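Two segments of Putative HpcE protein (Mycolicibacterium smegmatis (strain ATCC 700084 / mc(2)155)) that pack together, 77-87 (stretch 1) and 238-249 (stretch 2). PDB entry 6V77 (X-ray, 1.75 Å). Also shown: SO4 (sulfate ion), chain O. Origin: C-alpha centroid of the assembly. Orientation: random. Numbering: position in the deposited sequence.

Stretch 1, residues 77-87: LNYDDHATESG
Stretch 2 (238-249) FTGTPSGVGMGR

The carboxylate of E85 is the main polar anchor between the two stretches. Its CA-to-CB bond points toward stretch 2, and the side chain (chi1 83°, p; chi2 -170°, t; chi3 -12°) accepts two backbone hydrogen bonds, from G244 N to OE1 (2.9 Å, 170°) and from V245 N to OE2 (3.3 Å, 157°). Two successive amides thus serve one carboxylate. H82, one helical turn earlier, fixes the same group: its ND1 donates to E85 OE2 at 2.7 Å and 179°. The other ring nitrogen is also a donor, with H82 NE2 2.6 Å from O1 of a sulfate, so the imidazole carries both protons and is positively charged, a state that suits its two anionic partners. Water 3 adds a bridge, donating to E85 OE1 (2.7 Å) and V245 O (2.8 Å).

At the other end, N78 (chi1 -160°, t) sends ND2 to T239 O (2.9 Å, 164°). Water 1 accepts from N78 N (2.7 Å) and donates to T241 O (2.8 Å), while water 2 donates to T239 OG1 and G240 O (both 2.7 Å) and lies 2.8 Å from Y79 OH.

The two stretches run in the same direction, in the register N78–G240 (CA–CA 5.2 Å), Y79–P242 (5.2 Å), H82–S243 (4.0 Å) and E85–G248 (4.7 Å). Stretch 1 enters as a loop, with L77 at phi/psi 34/68 and Y79 at -133/136 in the N-cap position, and becomes helical from D80; G87 leaves the helical range at 82/-5. Stretch 2 is largely extended from T241 (-120/145) through S243 (-70/172), turns at G244 (104/2), and forms a 3-10 segment over G246–G248, where G248 N bonds to V245 O at 3.1 Å.

Two rings receive aliphatic groups on a face. P242 CB lies 4.0 Å from the Y79 ring centroid (Y79 chi1 -67°, m; chi2 -110°), 18° off the normal; T241 CG2 (chi1 -163°, t) sits 3.8 Å from the H82 centroid (H82 chi1 176°, t; chi2 59°), 9° off. V245 CG1 approaches H82 CE1 at 3.6 Å, and the M247 side chain (chi1 71°, p; chi2 166°, t; chi3 174°, t) brings CE to 4.2 Å from both H82 CE1 and S86 CB.

G240 and G248 leave no room for a CB: an ideal one on G240 would fall 2.8 Å from N78 CB, and one on G248 2.7 Å from E85 CG. G240 is also held to glycine by its phi/psi of 116/163. At exposed D81, CB meets S243 CB at 3.6 Å.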

ATOM      1  N   LEU B  77      -2.400 -18.168  -0.685  1.00 31.29           N
ATOM      2  CA  LEU B  77      -2.101 -19.574  -0.954  1.00 34.47           C
ATOM      3  C   LEU B  77      -0.623 -19.918  -0.846  1.00 39.29           C
ATOM      4  O   LEU B  77       0.017 -20.214  -1.860  1.00 45.49           O
ATOM      5  CB  LEU B  77      -2.602 -19.962  -2.345  1.00 39.31           C
ATOM      6  CG  LEU B  77      -4.057 -19.576  -2.631  1.00 41.56           C
ATOM      7  CD1 LEU B  77      -4.455 -20.016  -4.025  1.00 53.66           C
ATOM      8  CD2 LEU B  77      -5.008 -20.155  -1.583  1.00 39.24           C
ATOM      9  N   ASN B  78      -0.063 -19.878   0.362  1.00 24.73           N
ATOM     10  CA  ASN B  78       1.359 -20.155   0.543  1.00 24.60           C
ATOM     11  C   ASN B  78       1.600 -21.312   1.505  1.00 28.54           C
ATOM     12  O   ASN B  78       2.714 -21.486   2.000  1.00 27.43           O
ATOM     13  CB  ASN B  78       2.102 -18.889   0.994  1.00 26.11           C
ATOM     14  CG  ASN B  78       3.599 -18.971   0.734  1.00 27.72           C
ATOM     15  OD1 ASN B  78       4.062 -19.846   0.002  1.00 28.71           O
ATOM     16  ND2 ASN B  78       4.360 -18.052   1.322  1.00 24.78           N
ATOM     17  N   TYR B  79       0.569 -22.117   1.772  1.00 27.19           N
ATOM     18  CA  TYR B  79       0.698 -23.428   2.395  1.00 29.96           C
ATOM     19  C   TYR B  79      -0.156 -24.365   1.555  1.00 31.60           C
ATOM     20  O   TYR B  79      -1.267 -23.995   1.165  1.00 29.69           O
ATOM     21  CB  TYR B  79       0.201 -23.442   3.856  1.00 30.65           C
ATOM     22  CG  TYR B  79       1.019 -22.639   4.856  1.00 26.22           C
ATOM     23  CD1 TYR B  79       1.788 -23.287   5.827  1.00 29.87           C
ATOM     24  CD2 TYR B  79       1.003 -21.235   4.847  1.00 26.29           C
ATOM     25  CE1 TYR B  79       2.530 -22.571   6.759  1.00 28.03           C
ATOM     26  CE2 TYR B  79       1.756 -20.502   5.771  1.00 25.10           C
ATOM     27  CZ  TYR B  79       2.508 -21.182   6.727  1.00 27.62           C
ATOM     28  OH  TYR B  79       3.244 -20.477   7.651  1.00 25.79           O
ATOM     29  N   ASP B  80       0.357 -25.554   1.249  1.00 28.63           N
ATOM     30  CA  ASP B  80      -0.348 -26.400   0.289  1.00 29.59           C
ATOM     31  C   ASP B  80      -1.745 -26.751   0.776  1.00 30.98           C
ATOM     32  O   ASP B  80      -2.701 -26.745  -0.008  1.00 33.95           O
ATOM     33  CB  ASP B  80       0.427 -27.683   0.006  1.00 33.97           C
ATOM     34  CG  ASP B  80      -0.160 -28.458  -1.168  1.00 52.57           C
ATOM     35  OD1 ASP B  80      -0.510 -27.812  -2.186  1.00 47.31           O
ATOM     36  OD2 ASP B  80      -0.278 -29.701  -1.078  1.00 61.17           O
ATOM     37  N   ASP B  81      -1.885 -27.063   2.062  1.00 31.00           N
ATOM     38  CA  ASP B  81      -3.186 -27.494   2.554  1.00 31.76           C
ATOM     39  C   ASP B  81      -4.178 -26.339   2.604  1.00 31.46           C
ATOM     40  O   ASP B  81      -5.386 -26.565   2.500  1.00 32.61           O
ATOM     41  CB  ASP B  81      -3.022 -28.152   3.918  1.00 37.09           C
ATOM     42  CG  ASP B  81      -2.178 -29.409   3.845  1.00 53.64           C
ATOM     43  OD1 ASP B  81      -2.044 -29.972   2.733  1.00 51.29           O
ATOM     44  OD2 ASP B  81      -1.648 -29.828   4.896  1.00 64.34           O
ATOM     45  N   HIS B  82      -3.700 -25.091   2.732  1.00 29.40           N
ATOM     46  CA  HIS B  82      -4.624 -23.968   2.620  1.00 28.86           C
ATOM     47  C   HIS B  82      -5.027 -23.741   1.167  1.00 29.18           C
ATOM     48  O   HIS B  82      -6.183 -23.410   0.885  1.00 30.63           O
ATOM     49  CB  HIS B  82      -4.024 -22.688   3.205  1.00 27.67           C
ATOM     50  CG  HIS B  82      -4.902 -21.487   3.014  1.00 27.69           C
ATOM     51  ND1 HIS B  82      -6.190 -21.429   3.508  1.00 28.51           N
ATOM     52  CD2 HIS B  82      -4.700 -20.322   2.349  1.00 28.88           C
ATOM     53  CE1 HIS B  82      -6.735 -20.272   3.176  1.00 34.36           C
ATOM     54  NE2 HIS B  82      -5.853 -19.580   2.474  1.00 30.67           N
ATOM     55  N   ALA B  83      -4.089 -23.912   0.228  1.00 29.54           N
ATOM     56  CA  ALA B  83      -4.446 -23.882  -1.189  1.00 32.86           C
ATOM     57  C   ALA B  83      -5.552 -24.889  -1.504  1.00 33.93           C
ATOM     58  O   ALA B  83      -6.545 -24.555  -2.169  1.00 32.55           O
ATOM     59  CB  ALA B  83      -3.210 -24.159  -2.044  1.00 33.22           C
ATOM     60  N   THR B  84      -5.409 -26.124  -1.014  1.00 31.88           N
ATOM     61  CA  THR B  84      -6.414 -27.150  -1.286  1.00 32.58           C
ATOM     62  C   THR B  84      -7.787 -26.737  -0.769  1.00 32.76           C
ATOM     63  O   THR B  84      -8.802 -26.943  -1.442  1.00 33.54           O
ATOM     64  CB  THR B  84      -6.014 -28.484  -0.642  1.00 35.97           C
ATOM     65  OG1 THR B  84      -4.668 -28.821  -1.003  1.00 33.86           O
ATOM     66  CG2 THR B  84      -6.946 -29.583  -1.096  1.00 37.05           C
ATOM     67  N   GLU B  85      -7.840 -26.176   0.437  1.00 32.15           N
ATOM     68  CA  GLU B  85      -9.121 -25.864   1.061  1.00 36.71           C
ATOM     69  C   GLU B  85      -9.768 -24.602   0.495  1.00 33.54           C
ATOM     70  O   GLU B  85     -10.968 -24.384   0.711  1.00 39.73           O
ATOM     71  CB  GLU B  85      -8.939 -25.745   2.583  1.00 33.22           C
ATOM     72  CG  GLU B  85      -8.448 -24.389   3.053  1.00 31.58           C
ATOM     73  CD  GLU B  85      -8.049 -24.365   4.514  1.00 30.56           C
ATOM     74  OE1 GLU B  85      -8.349 -25.327   5.253  1.00 31.83           O
ATOM     75  OE2 GLU B  85      -7.431 -23.362   4.921  1.00 32.75           O
ATOM     76  N   SER B  86      -9.014 -23.783  -0.237  1.00 33.94           N
ATOM     77  CA  SER B  86      -9.551 -22.571  -0.835  1.00 34.04           C
ATOM     78  C   SER B  86     -10.410 -22.844  -2.059  1.00 39.88           C
ATOM     79  O   SER B  86     -11.113 -21.934  -2.512  1.00 40.77           O
ATOM     80  CB  SER B  86      -8.411 -21.650  -1.252  1.00 34.65           C
ATOM     81  OG  SER B  86      -7.815 -22.196  -2.410  1.00 33.41           O
ATOM     82  N   GLY B  87     -10.350 -24.051  -2.616  1.00 34.04           N
ATOM     83  CA  GLY B  87     -11.019 -24.348  -3.864  1.00 39.80           C
ATOM     84  C   GLY B  87     -10.248 -23.931  -5.095  1.00 36.52           C
ATOM     85  O   GLY B  87     -10.689 -24.228  -6.215  1.00 41.11           O
ATOM     86  N   PHE B 238       3.064 -10.107   5.103  1.00 19.41           N
ATOM     87  CA  PHE B 238       2.199 -11.152   5.647  1.00 20.69           C
ATOM     88  C   PHE B 238       2.444 -12.405   4.810  1.00 21.80           C
ATOM     89  O   PHE B 238       2.080 -12.433   3.632  1.00 22.84           O
ATOM     90  CB  PHE B 238       0.743 -10.703   5.546  1.00 21.47           C
ATOM     91  CG  PHE B 238       0.303  -9.794   6.654  1.00 21.79           C
ATOM     92  CD1 PHE B 238      -0.333 -10.339   7.788  1.00 20.31           C
ATOM     93  CD2 PHE B 238       0.479  -8.421   6.574  1.00 26.40           C
ATOM     94  CE1 PHE B 238      -0.760  -9.512   8.818  1.00 24.84           C
ATOM     95  CE2 PHE B 238       0.054  -7.594   7.600  1.00 24.67           C
ATOM     96  CZ  PHE B 238      -0.559  -8.141   8.722  1.00 23.93           C
ATOM     97  N   THR B 239       3.088 -13.429   5.393  1.00 20.74           N
ATOM     98  CA  THR B 239       3.698 -14.477   4.569  1.00 21.61           C
ATOM     99  C   THR B 239       2.723 -15.560   4.126  1.00 24.47           C
ATOM    100  O   THR B 239       3.126 -16.448   3.357  1.00 24.66           O
ATOM    101  CB  THR B 239       4.880 -15.142   5.292  1.00 20.22           C
ATOM    102  OG1 THR B 239       4.448 -15.718   6.540  1.00 22.61           O
ATOM    103  CG2 THR B 239       6.005 -14.127   5.535  1.00 22.11           C
ATOM    104  N   GLY B 240       1.469 -15.505   4.571  1.00 24.97           N
ATOM    105  CA  GLY B 240       0.485 -16.511   4.203  1.00 24.06           C
ATOM    106  C   GLY B 240      -0.010 -17.302   5.398  1.00 22.14           C
ATOM    107  O   GLY B 240       0.618 -17.270   6.458  1.00 25.35           O
ATOM    108  N   THR B 241      -1.146 -17.997   5.247  1.00 22.98           N
ATOM    109  CA  THR B 241      -1.724 -18.734   6.364  1.00 25.16           C
ATOM    110  C   THR B 241      -1.831 -20.229   6.063  1.00 27.70           C
ATOM    111  O   THR B 241      -2.107 -20.623   4.924  1.00 27.07           O
ATOM    112  CB  THR B 241      -3.126 -18.204   6.729  1.00 24.73           C
ATOM    113  OG1 THR B 241      -3.478 -18.665   8.033  1.00 26.44           O
ATOM    114  CG2 THR B 241      -4.187 -18.652   5.739  1.00 29.38           C
ATOM    115  N   PRO B 242      -1.641 -21.079   7.069  1.00 28.75           N
ATOM    116  CA  PRO B 242      -1.821 -22.524   6.890  1.00 25.00           C
ATOM    117  C   PRO B 242      -3.306 -22.884   6.804  1.00 26.70           C
ATOM    118  O   PRO B 242      -4.191 -22.026   6.845  1.00 29.29           O
ATOM    119  CB  PRO B 242      -1.164 -23.128   8.142  1.00 32.24           C
ATOM    120  CG  PRO B 242      -1.254 -22.050   9.180  1.00 27.49           C
ATOM    121  CD  PRO B 242      -1.143 -20.733   8.411  1.00 24.64           C
ATOM    122  N   SER B 243      -3.564 -24.172   6.672  1.00 27.45           N
ATOM    123  CA  SER B 243      -4.939 -24.643   6.523  1.00 27.56           C
ATOM    124  C   SER B 243      -5.725 -24.464   7.824  1.00 31.19           C
ATOM    125  O   SER B 243      -5.180 -24.135   8.886  1.00 29.39           O
ATOM    126  CB  SER B 243      -4.957 -26.101   6.092  1.00 31.29           C
ATOM    127  OG  SER B 243      -4.553 -26.934   7.165  1.00 34.97           O
ATOM    128  N   GLY B 244      -7.032 -24.700   7.735  1.00 31.76           N
ATOM    129  CA  GLY B 244      -7.917 -24.541   8.870  1.00 30.63           C
ATOM    130  C   GLY B 244      -8.762 -23.286   8.845  1.00 30.46           C
ATOM    131  O   GLY B 244      -9.534 -23.059   9.793  1.00 29.90           O
ATOM    132  N   VAL B 245      -8.675 -22.466   7.795  1.00 28.59           N
ATOM    133  CA  VAL B 245      -9.518 -21.275   7.786  1.00 28.16           C
ATOM    134  C   VAL B 245     -10.988 -21.687   7.708  1.00 31.94           C
ATOM    135  O   VAL B 245     -11.342 -22.800   7.292  1.00 30.51           O
ATOM    136  CB  VAL B 245      -9.145 -20.311   6.647  1.00 31.42           C
ATOM    137  CG1 VAL B 245      -7.647 -20.067   6.633  1.00 28.52           C
ATOM    138  CG2 VAL B 245      -9.661 -20.811   5.292  1.00 28.27           C
ATOM    139  N   GLY B 246     -11.865 -20.774   8.137  1.00 30.88           N
ATOM    140  CA  GLY B 246     -13.280 -21.098   8.213  1.00 33.04           C
ATOM    141  C   GLY B 246     -13.920 -21.363   6.865  1.00 31.29           C
ATOM    142  O   GLY B 246     -14.812 -22.206   6.755  1.00 32.44           O
ATOM    143  N   MET B 247     -13.471 -20.663   5.813  1.00 30.74           N
ATOM    144  CA  MET B 247     -14.112 -20.898   4.523  1.00 31.55           C
ATOM    145  C   MET B 247     -13.764 -22.268   3.943  1.00 32.13           C
ATOM    146  O   MET B 247     -14.412 -22.695   2.981  1.00 34.42           O
ATOM    147  CB  MET B 247     -13.735 -19.784   3.525  1.00 30.91           C
ATOM    148  CG  MET B 247     -12.314 -19.854   3.062  1.00 39.78           C
ATOM    149  SD  MET B 247     -12.100 -18.798   1.612  1.00 45.43           S
ATOM    150  CE  MET B 247     -10.315 -18.915   1.361  1.00 58.14           C
ATOM    151  N   GLY B 248     -12.771 -22.962   4.509  1.00 32.88           N
ATOM    152  CA  GLY B 248     -12.395 -24.294   4.080  1.00 35.48           C
ATOM    153  C   GLY B 248     -13.076 -25.430   4.818  1.00 37.60           C
ATOM    154  O   GLY B 248     -12.903 -26.597   4.442  1.00 35.99           O
ATOM    155  N   ARG B 249     -13.849 -25.127   5.854  1.00 30.86           N
ATOM    156  CA  ARG B 249     -14.463 -26.172   6.660  1.00 35.06           C
ATOM    157  C   ARG B 249     -15.795 -26.599   6.059  1.00 39.60           C
ATOM    158  O   ARG B 249     -16.384 -25.889   5.240  1.00 32.64           O
ATOM    159  CB  ARG B 249     -14.633 -25.672   8.096  1.00 35.63           C
ATOM    160  CG  ARG B 249     -13.253 -25.407   8.697  1.00 33.70           C
ATOM    161  CD  ARG B 249     -13.222 -24.698  10.030  1.00 38.06           C
ATOM    162  NE  ARG B 249     -11.857 -24.762  10.559  1.00 33.66           N
ATOM    163  CZ  ARG B 249     -11.387 -25.722  11.352  1.00 47.37           C
ATOM    164  NH1 ARG B 249     -12.175 -26.720  11.770  1.00 39.68           N
ATOM    165  NH2 ARG B 249     -10.120 -25.670  11.749  1.00 49.04           N
TER
HETATM  166  S   SO4 O 305      -6.038 -16.021   1.112  0.85 43.76           S
HETATM  167  O1  SO4 O 305      -6.264 -17.462   1.090  0.85 48.99           O
HETATM  168  O2  SO4 O 305      -7.212 -15.309   1.620  0.85 38.42           O
HETATM  169  O3  SO4 O 305      -4.897 -15.690   1.969  0.85 53.76           O
HETATM  170  O4  SO4 O 305      -5.716 -15.570  -0.241  0.85 44.99           O
HETATM  171  O   HOH W   1      -1.610 -19.323   2.443  1.00 32.42           O
HETATM  172  O   HOH W   2       3.038 -17.665   7.672  1.00 21.51           O
HETATM  173  O   HOH W   3     -10.503 -25.416   6.933  1.00 27.95           O